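Local structure of tungstate ABC transporter, periplasmic tungstate-binding protein (Geobacter sulfurreducens, 3LR1) at residues D54-F59 and P210-D215; K64-F69 and G200-N205; V23-F28 and V34-I39. The protein probably captures tungstate in the periplasm and hands it to the membrane part of an ABC transporter for uptake into the cell. One frame throughout, in Å; residues are numbered along the deposited sequence.

Contact 1 of 3, residues D54-F59 and P210-D215; sequences DVDVVF and PHVKYD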
loop_
_atom_site.group_PDB
_atom_site.type_symbol
_atom_site.label_atom_id
_atom_site.label_comp_id
_atom_site.label_asym_id
_atom_site.label_seq_id
_atom_site.Cartn_x
_atom_site.Cartn_y
_atom_site.Cartn_z
ATOM N N ASP A 54 5.974 -17.598 -9.464
ATOM C CA ASP A 54 6.249 -16.779 -10.663
ATOM C C ASP A 54 6.958 -15.488 -10.316
ATOM O O ASP A 54 7.333 -14.741 -11.218
ATOM C CB ASP A 54 4.949 -16.483 -11.477
ATOM C CG ASP A 54 4.503 -17.669 -12.317
ATOM O OD1 ASP A 54 5.286 -18.037 -13.232
ATOM O OD2 ASP A 54 3.417 -18.273 -12.097
ATOM N N VAL A 55 7.083 -15.189 -9.011
ATOM C CA VAL A 55 7.986 -14.157 -8.543
ATOM C C VAL A 55 8.878 -14.689 -7.434
ATOM O O VAL A 55 8.626 -15.764 -6.874
ATOM C CB VAL A 55 7.226 -12.917 -8.028
ATOM C CG1 VAL A 55 6.465 -12.239 -9.217
ATOM C CG2 VAL A 55 6.257 -13.271 -6.822
ATOM N N ASP A 56 9.937 -13.933 -7.107
ATOM C CA ASP A 56 10.915 -14.355 -6.072
ATOM C C ASP A 56 10.706 -13.661 -4.691
ATOM O O ASP A 56 11.129 -14.159 -3.648
ATOM C CB ASP A 56 12.307 -14.031 -6.613
ATOM C CG ASP A 56 12.543 -14.562 -8.015
ATOM O OD1 ASP A 56 12.562 -15.829 -8.157
ATOM O OD2 ASP A 56 12.755 -13.722 -8.949
ATOM N N VAL A 57 10.081 -12.478 -4.735
ATOM C CA VAL A 57 9.813 -11.660 -3.561
ATOM C C VAL A 57 8.432 -11.056 -3.652
ATOM O O VAL A 57 7.977 -10.721 -4.750
ATOM C CB VAL A 57 10.858 -10.532 -3.498
ATOM C CG1 VAL A 57 10.636 -9.642 -2.275
ATOM C CG2 VAL A 57 12.191 -11.071 -3.377
ATOM N N VAL A 58 7.754 -10.927 -2.506
ATOM C CA VAL A 58 6.476 -10.288 -2.426
ATOM C C VAL A 58 6.608 -9.115 -1.498
ATOM O O VAL A 58 7.117 -9.281 -0.399
ATOM C CB VAL A 58 5.350 -11.295 -1.953
ATOM C CG1 VAL A 58 4.038 -10.603 -1.766
ATOM C CG2 VAL A 58 5.212 -12.452 -2.947
ATOM N N PHE A 59 6.070 -7.959 -1.897
ATOM C CA PHE A 59 6.158 -6.730 -1.069
ATOM C C PHE A 59 4.781 -6.050 -1.037
ATOM O O PHE A 59 4.349 -5.420 -2.024
ATOM C CB PHE A 59 7.227 -5.804 -1.633
ATOM C CG PHE A 59 7.376 -4.489 -0.907
ATOM C CD1 PHE A 59 7.640 -4.438 0.411
ATOM C CD2 PHE A 59 7.263 -3.327 -1.577
ATOM C CE1 PHE A 59 7.862 -3.222 1.079
ATOM C CE2 PHE A 59 7.476 -2.087 -0.927
ATOM C CZ PHE A 59 7.758 -2.068 0.406
ATOM N N PRO A 210 11.880 -24.655 -6.176
ATOM C CA PRO A 210 13.354 -24.587 -6.109
ATOM C C PRO A 210 14.065 -23.626 -7.127
ATOM O O PRO A 210 15.256 -23.328 -6.954
ATOM C CB PRO A 210 13.804 -26.057 -6.262
ATOM C CG PRO A 210 12.619 -26.786 -6.796
ATOM C CD PRO A 210 11.368 -25.984 -6.538
ATOM N N HIS A 211 13.368 -23.182 -8.159
ATOM C CA HIS A 211 13.961 -22.277 -9.149
ATOM C C HIS A 211 13.838 -20.796 -8.790
ATOM O O HIS A 211 14.348 -19.943 -9.485
ATOM C CB HIS A 211 13.363 -22.545 -10.513
ATOM C CG HIS A 211 13.464 -23.982 -10.907
ATOM N ND1 HIS A 211 12.387 -24.710 -11.368
ATOM C CD2 HIS A 211 14.495 -24.854 -10.789
ATOM C CE1 HIS A 211 12.771 -25.960 -11.579
ATOM N NE2 HIS A 211 14.036 -26.079 -11.210
ATOM N N VAL A 212 13.175 -20.479 -7.689
ATOM C CA VAL A 212 13.112 -19.106 -7.276
ATOM C C VAL A 212 14.555 -18.579 -6.919
ATOM O O VAL A 212 15.461 -19.384 -6.517
ATOM C CB VAL A 212 12.171 -19.103 -6.112
ATOM C CG1 VAL A 212 12.736 -18.544 -4.934
ATOM C CG2 VAL A 212 10.691 -18.788 -6.588
ATOM N N LYS A 213 14.766 -17.286 -7.091
ATOM C CA LYS A 213 16.077 -16.612 -6.864
ATOM C C LYS A 213 16.164 -16.233 -5.358
ATOM O O LYS A 213 16.049 -15.067 -4.980
ATOM C CB LYS A 213 16.173 -15.331 -7.728
ATOM C CG LYS A 213 16.127 -15.512 -9.297
ATOM C CD LYS A 213 17.518 -15.427 -9.898
ATOM C CE LYS A 213 17.558 -15.781 -11.403
ATOM N NZ LYS A 213 16.266 -15.619 -12.050
ATOM N N TYR A 214 16.284 -17.222 -4.490
ATOM C CA TYR A 214 16.115 -16.990 -3.036
ATOM C C TYR A 214 17.275 -16.208 -2.428
ATOM O O TYR A 214 17.101 -15.339 -1.577
ATOM C CB TYR A 214 15.916 -18.307 -2.297
ATOM C CG TYR A 214 15.951 -18.198 -0.808
ATOM C CD1 TYR A 214 14.813 -17.844 -0.077
ATOM C CD2 TYR A 214 17.135 -18.438 -0.107
ATOM C CE1 TYR A 214 14.860 -17.769 1.330
ATOM C CE2 TYR A 214 17.176 -18.375 1.291
ATOM C CZ TYR A 214 16.032 -18.047 1.990
ATOM O OH TYR A 214 16.071 -17.929 3.361
ATOM N N ASP A 215 18.465 -16.570 -2.844
ATOM C CA ASP A 215 19.654 -15.959 -2.286
ATOM C C ASP A 215 19.633 -14.463 -2.662
ATOM O O ASP A 215 19.890 -13.582 -1.814
ATOM C CB ASP A 215 20.924 -16.742 -2.734
ATOM C CG ASP A 215 20.965 -18.237 -2.191
ATOM O OD1 ASP A 215 20.686 -18.494 -0.996
ATOM O OD2 ASP A 215 21.308 -19.180 -2.944
HETATM O O HOH W 1 13.488 -14.068 -11.377
#

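Contact 2 of 3, residues K64-F69 and G200-N205; sequences KLEDKF and GIMAVN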
loop_
_atom_site.group_PDB
_atom_site.type_symbol
_atom_site.label_atom_id
_atom_site.label_comp_id
_atom_site.label_asym_id
_atom_site.label_seq_id
_atom_site.Cartn_x
_atom_site.Cartn_y
_atom_site.Cartn_z
ATOM N N LYS A 64 -2.984 -9.548 7.363
ATOM C CA LYS A 64 -3.600 -10.867 7.508
ATOM C C LYS A 64 -3.204 -11.787 6.377
ATOM O O LYS A 64 -3.031 -12.992 6.545
ATOM C CB LYS A 64 -5.120 -10.825 7.581
ATOM C CG LYS A 64 -5.674 -9.693 8.353
ATOM C CD LYS A 64 -7.234 -9.744 8.442
ATOM C CE LYS A 64 -7.742 -8.891 9.646
ATOM N NZ LYS A 64 -8.097 -7.476 9.337
ATOM N N LEU A 65 -3.190 -11.242 5.185
ATOM C CA LEU A 65 -2.866 -12.040 4.019
ATOM C C LEU A 65 -1.380 -12.443 4.001
ATOM O O LEU A 65 -1.030 -13.545 3.612
ATOM C CB LEU A 65 -3.226 -11.262 2.770
ATOM C CG LEU A 65 -4.708 -11.036 2.567
ATOM C CD1 LEU A 65 -4.875 -10.297 1.235
ATOM C CD2 LEU A 65 -5.519 -12.402 2.629
ATOM N N GLU A 66 -0.514 -11.571 4.462
ATOM C CA GLU A 66 0.917 -11.855 4.561
ATOM C C GLU A 66 1.118 -12.989 5.572
ATOM O O GLU A 66 1.890 -13.902 5.331
ATOM C CB GLU A 66 1.673 -10.628 5.043
ATOM C CG GLU A 66 1.741 -9.424 4.070
ATOM C CD GLU A 66 2.209 -8.147 4.788
ATOM O OE1 GLU A 66 1.534 -7.099 4.759
ATOM O OE2 GLU A 66 3.265 -8.190 5.403
ATOM N N ASP A 67 0.434 -12.908 6.725
ATOM C CA ASP A 67 0.530 -13.971 7.726
ATOM C C ASP A 67 0.141 -15.317 7.181
ATOM O O ASP A 67 0.784 -16.327 7.489
ATOM C CB ASP A 67 -0.280 -13.638 8.979
ATOM C CG ASP A 67 0.362 -12.519 9.829
ATOM O OD1 ASP A 67 1.532 -12.077 9.639
ATOM O OD2 ASP A 67 -0.323 -12.043 10.712
ATOM N N LYS A 68 -0.934 -15.348 6.398
ATOM C CA LYS A 68 -1.401 -16.579 5.788
ATOM C C LYS A 68 -0.392 -17.125 4.795
ATOM O O LYS A 68 -0.193 -18.286 4.713
ATOM C CB LYS A 68 -2.780 -16.383 5.110
ATOM C CG LYS A 68 -3.374 -17.670 4.608
ATOM C CD LYS A 68 -4.812 -17.565 4.112
ATOM C CE LYS A 68 -5.294 -18.896 3.577
ATOM N NZ LYS A 68 -4.653 -19.285 2.308
ATOM N N PHE A 69 0.229 -16.250 4.027
ATOM C CA PHE A 69 1.224 -16.619 3.017
ATOM C C PHE A 69 2.421 -17.301 3.664
ATOM O O PHE A 69 2.956 -18.282 3.139
ATOM C CB PHE A 69 1.613 -15.351 2.263
ATOM C CG PHE A 69 2.444 -15.560 1.019
ATOM C CD1 PHE A 69 1.859 -15.923 -0.157
ATOM C CD2 PHE A 69 3.781 -15.328 1.023
ATOM C CE1 PHE A 69 2.654 -16.090 -1.343
ATOM C CE2 PHE A 69 4.589 -15.493 -0.115
ATOM C CZ PHE A 69 4.013 -15.861 -1.288
ATOM N N GLY A 200 5.061 -5.591 4.532
ATOM C CA GLY A 200 5.861 -6.802 4.611
ATOM C C GLY A 200 6.587 -7.156 3.307
ATOM O O GLY A 200 6.024 -7.065 2.227
ATOM N N ILE A 201 7.858 -7.508 3.427
ATOM C CA ILE A 201 8.681 -7.973 2.334
ATOM C C ILE A 201 9.072 -9.414 2.684
ATOM O O ILE A 201 9.469 -9.681 3.820
ATOM C CB ILE A 201 9.895 -7.023 2.030
ATOM C CG1 ILE A 201 10.481 -7.398 0.665
ATOM C CG2 ILE A 201 10.968 -7.021 3.169
ATOM C CD1 ILE A 201 11.470 -6.345 0.081
HETATM N N MSE A 202 8.892 -10.339 1.732
HETATM C CA MSE A 202 9.000 -11.796 2.004
HETATM C C MSE A 202 9.616 -12.451 0.792
HETATM O O MSE A 202 9.359 -12.026 -0.332
HETATM C CB MSE A 202 7.624 -12.431 2.245
HETATM C CG MSE A 202 6.822 -11.813 3.298
HETATM SE SE MSE A 202 5.002 -12.436 3.252
HETATM C CE MSE A 202 4.127 -11.614 1.741
ATOM N N ALA A 203 10.431 -13.465 1.031
ATOM C CA ALA A 203 11.026 -14.289 -0.003
ATOM C C ALA A 203 10.107 -15.482 -0.243
ATOM O O ALA A 203 9.553 -16.077 0.730
ATOM C CB ALA A 203 12.435 -14.720 0.407
ATOM N N VAL A 204 9.926 -15.819 -1.531
ATOM C CA VAL A 204 9.178 -16.985 -1.969
ATOM C C VAL A 204 10.041 -18.206 -1.610
ATOM O O VAL A 204 11.273 -18.225 -1.855
ATOM C CB VAL A 204 8.870 -16.947 -3.459
ATOM C CG1 VAL A 204 8.216 -18.258 -3.911
ATOM C CG2 VAL A 204 7.916 -15.767 -3.745
ATOM N N ASN A 205 9.412 -19.189 -0.996
ATOM C CA ASN A 205 10.134 -20.328 -0.382
ATOM C C ASN A 205 10.706 -21.299 -1.414
ATOM O O ASN A 205 9.963 -21.959 -2.113
ATOM C CB ASN A 205 9.178 -21.045 0.555
ATOM C CG ASN A 205 9.832 -22.095 1.360
ATOM O OD1 ASN A 205 11.014 -22.370 1.190
ATOM N ND2 ASN A 205 9.065 -22.732 2.221
#

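Contact 3 of 3, residues V23-F28 and V34-I39; sequences VLLPPF and VKVDVI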
loop_
_atom_site.group_PDB
_atom_site.type_symbol
_atom_site.label_atom_id
_atom_site.label_comp_id
_atom_site.label_asym_id
_atom_site.label_seq_id
_atom_site.Cartn_x
_atom_site.Cartn_y
_atom_site.Cartn_z
ATOM N N VAL A 23 13.550 4.926 -6.533
ATOM C CA VAL A 23 14.680 5.442 -5.776
ATOM C C VAL A 23 15.353 4.325 -4.921
ATOM O O VAL A 23 16.567 4.247 -4.821
ATOM C CB VAL A 23 14.191 6.613 -4.895
ATOM C CG1 VAL A 23 15.306 7.153 -4.061
ATOM C CG2 VAL A 23 13.596 7.768 -5.800
ATOM N N LEU A 24 14.560 3.414 -4.366
ATOM C CA LEU A 24 15.067 2.368 -3.496
ATOM C C LEU A 24 15.863 1.297 -4.248
ATOM O O LEU A 24 16.872 0.786 -3.718
ATOM C CB LEU A 24 13.888 1.703 -2.747
ATOM C CG LEU A 24 14.193 0.669 -1.672
ATOM C CD1 LEU A 24 15.058 1.210 -0.519
ATOM C CD2 LEU A 24 12.890 0.152 -1.133
ATOM N N LEU A 25 15.403 0.889 -5.435
ATOM C CA LEU A 25 16.008 -0.241 -6.113
ATOM C C LEU A 25 17.377 -0.021 -6.836
ATOM O O LEU A 25 18.195 -0.907 -6.842
ATOM C CB LEU A 25 14.994 -0.938 -7.048
ATOM C CG LEU A 25 13.736 -1.486 -6.366
ATOM C CD1 LEU A 25 12.662 -2.028 -7.452
ATOM C CD2 LEU A 25 14.117 -2.563 -5.386
ATOM N N PRO A 26 17.615 1.127 -7.478
ATOM C CA PRO A 26 18.877 1.237 -8.223
ATOM C C PRO A 26 20.201 0.965 -7.499
ATOM O O PRO A 26 21.092 0.289 -8.084
ATOM C CB PRO A 26 18.802 2.614 -8.841
ATOM C CG PRO A 26 17.315 2.813 -9.095
ATOM C CD PRO A 26 16.685 2.221 -7.819
ATOM N N PRO A 27 20.363 1.435 -6.259
ATOM C CA PRO A 27 21.602 1.047 -5.579
ATOM C C PRO A 27 21.767 -0.438 -5.387
ATOM O O PRO A 27 22.868 -0.925 -5.501
ATOM C CB PRO A 27 21.485 1.722 -4.242
ATOM C CG PRO A 27 20.442 2.850 -4.491
ATOM C CD PRO A 27 19.482 2.252 -5.388
ATOM N N PHE A 28 20.673 -1.157 -5.117
ATOM C CA PHE A 28 20.693 -2.638 -5.047
ATOM C C PHE A 28 21.032 -3.236 -6.399
ATOM O O PHE A 28 21.848 -4.177 -6.489
ATOM C CB PHE A 28 19.361 -3.166 -4.543
ATOM C CG PHE A 28 19.269 -4.649 -4.482
ATOM C CD1 PHE A 28 19.842 -5.306 -3.427
ATOM C CD2 PHE A 28 18.695 -5.393 -5.551
ATOM C CE1 PHE A 28 19.840 -6.723 -3.374
ATOM C CE2 PHE A 28 18.623 -6.788 -5.519
ATOM C CZ PHE A 28 19.193 -7.469 -4.443
ATOM N N VAL A 34 22.121 -6.696 -11.131
ATOM C CA VAL A 34 20.825 -7.348 -11.390
ATOM C C VAL A 34 19.792 -6.317 -11.744
ATOM O O VAL A 34 19.948 -5.127 -11.471
ATOM C CB VAL A 34 20.331 -8.149 -10.214
ATOM C CG1 VAL A 34 21.373 -9.215 -9.844
ATOM C CG2 VAL A 34 20.097 -7.242 -9.028
ATOM N N LYS A 35 18.708 -6.796 -12.311
ATOM C CA LYS A 35 17.553 -5.970 -12.560
ATOM C C LYS A 35 16.446 -6.496 -11.642
ATOM O O LYS A 35 16.254 -7.712 -11.566
ATOM C CB LYS A 35 17.066 -6.172 -14.005
ATOM C CG LYS A 35 17.956 -5.644 -15.090
ATOM C CD LYS A 35 18.167 -4.165 -14.968
ATOM C CE LYS A 35 18.454 -3.547 -16.442
ATOM N NZ LYS A 35 19.302 -4.483 -17.282
ATOM N N VAL A 36 15.718 -5.604 -10.981
ATOM C CA VAL A 36 14.557 -5.993 -10.188
ATOM C C VAL A 36 13.350 -5.573 -10.996
ATOM O O VAL A 36 13.099 -4.344 -11.172
ATOM C CB VAL A 36 14.554 -5.362 -8.773
ATOM C CG1 VAL A 36 13.284 -5.747 -7.959
ATOM C CG2 VAL A 36 15.918 -5.715 -8.004
ATOM N N ASP A 37 12.605 -6.575 -11.506
ATOM C CA ASP A 37 11.332 -6.347 -12.191
ATOM C C ASP A 37 10.221 -6.178 -11.150
ATOM O O ASP A 37 10.007 -7.079 -10.285
ATOM C CB ASP A 37 10.933 -7.536 -13.043
ATOM C CG ASP A 37 11.827 -7.788 -14.196
ATOM O OD1 ASP A 37 12.693 -6.982 -14.560
ATOM O OD2 ASP A 37 11.570 -8.852 -14.790
ATOM N N VAL A 38 9.529 -5.051 -11.240
ATOM C CA VAL A 38 8.422 -4.746 -10.376
ATOM C C VAL A 38 7.120 -5.104 -11.108
ATOM O O VAL A 38 6.792 -4.530 -12.151
ATOM C CB VAL A 38 8.435 -3.242 -9.973
ATOM C CG1 VAL A 38 7.244 -2.883 -9.148
ATOM C CG2 VAL A 38 9.734 -2.861 -9.266
ATOM N N ILE A 39 6.373 -6.026 -10.528
ATOM C CA ILE A 39 5.087 -6.561 -11.086
ATOM C C ILE A 39 3.998 -6.058 -10.133
ATOM O O ILE A 39 3.788 -6.613 -9.052
ATOM C CB ILE A 39 5.100 -8.096 -11.200
ATOM C CG1 ILE A 39 6.218 -8.492 -12.209
ATOM C CG2 ILE A 39 3.691 -8.637 -11.586
ATOM C CD1 ILE A 39 6.565 -9.996 -12.236
#

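Contact 1 of 3, residues D54-F59 and P210-D215
The side chain of Asp56 grips the backbone of Lys213 in a loop-to-loop contact of the periplasmic-binding-protein fold, between the run-in to strand 57-60 and the turn that leads into helix 214-224. Lys213 is the N-cap residue of that helix and also the centre of an inverse gamma turn, closed by a weak bond from Tyr214 N to Val212 O. Its own amide N points at the carboxylate of Asp56: Lys213 N donates to Asp56 OD1 over 2.8 Å, nearly straight at 172°. The NH does not lie in the carboxylate plane but comes down on OD1 from above it, 57° out. With CG of Asp56 anti to its carbonyl carbon (chi1 -51°), the carboxylate lies across the first part of the lysine chain, and Asp56 CG rests 3.7 Å from Lys213 CB. Val212 packs beside the bond, its CG2 lying 3.7 Å from Val55 O. The second oxygen, OD2, accepts from Lys8 N on neighbouring strand 6-12, so each oxygen of this buried group has a backbone NH. The charged ends stay apart, Asp56 OD2 and Lys213 NZ being separated by 5.1 Å, and the lysine also makes a weak bond to Arg6 O. One water spans the distance, donating to Asp56 OD2 at 2.6 Å and weakly accepting from Lys213 NZ at 3.3 Å.

Contact 2 of 3, residues K64-F69 and G200-N205
Apolar contact between Phe69 and Met202 carries the middle of this buried interface, where helix 63-71 lies over strand 197-204. The segment axes run almost parallel, 18° apart, and come within 10.0 Å of each other. Met202 is a selenomethionine; its chain bends at chi3 (-74°), which sets CE against the helix side chains, 3.8 Å from Phe69 CD2. Its selenium lies 5.0 Å from the Phe69 ring centroid and 66° off the ring normal, an oblique Met-aromatic contact. The same methyl reaches the aliphatic part of the glutamate, with Met202 CE 4.0 Å from Glu66 CG.

The polar end of Glu66 extends past this methyl to the strand's glycine, and Glu66 OE2 comes within 3.0 Å of Gly200 CA, lying where a beta carbon would point. The carboxylate finds its bonds elsewhere: OE1 accepts from Ala62 N, and OE2 forms a salt bridge with Arg78, which probably keeps the buried acid ionised.

Leu47 and Glu51 of helix 43-51 also touch the side chain of Phe69, while helix 214-224 packs on Ile201 and Ala203. Such helix layers covering both faces of a central sheet are typical of the α/β lobes of periplasmic binding proteins.

Contact 3 of 3, residues V23-F28 and V34-I39
Leu25 and Val36 bury the most surface here, followed by Phe28, and their side chains join helix 20-32 to strand 35-41 through apolar contacts. The two methyls of Val36 divide the work. CG1 faces the leucine, 3.8 Å from Leu25 CD1, and CG2 meets the aromatic ring, 3.7 Å from Phe28 CD2. Both helix side chains cross the valine at about a right angle. Leu25 CD1 also reaches along the strand to Val38, fitting tightly against its CG2 at 3.5 Å. Glu29, next along the helix, accepts from Val36 N through OE2.

The segments run roughly antiparallel, with 152° between their directions and 8.5 Å between their axes. Helix 20-32 leads by a short turn into strand 35-41, parallel neighbour of strand 6-12; these two strands and the helices between them form a β-α-β crossover, the building block of periplasmic-binding-protein sheets. Pro26 and Pro27 kink the helix between the two residues that pack on the strand.

Phe28 holds CG anti to the backbone N (chi1 178°), which carries its ring to the strand. Val36 CG2 comes to the ring edge, near its plane, whereas Val34 CG2 approaches obliquely, 3.8 Å from Phe28 CE2. With alanine in place of Phe28, a gap would probably open beside Val34 and Val36 and packing against Leu220 would be lost. Leu7 of strand 6-12 touches the same side chain.

From the N terminus, contact 3 closes first, a short loop that brings strand 35-41 back along helix 20-32. The chain then goes on to strand 57-60, where residues 54-59 open the long excursion that contact 1 closes at 210-215. Contact 2 falls wholly within that excursion, with helix 63-71 met by strand 197-204 shortly before contact 1 shuts; no two loops cross. Contacts 1 and 2 touch through antiparallel pairing of their strands, Val58 N lying 2.9 Å from Met202 O. Contact 3 meets contact 1 through Ile39 and Val55 and does not touch contact 2. All three tie helices or helix approaches to one sheet.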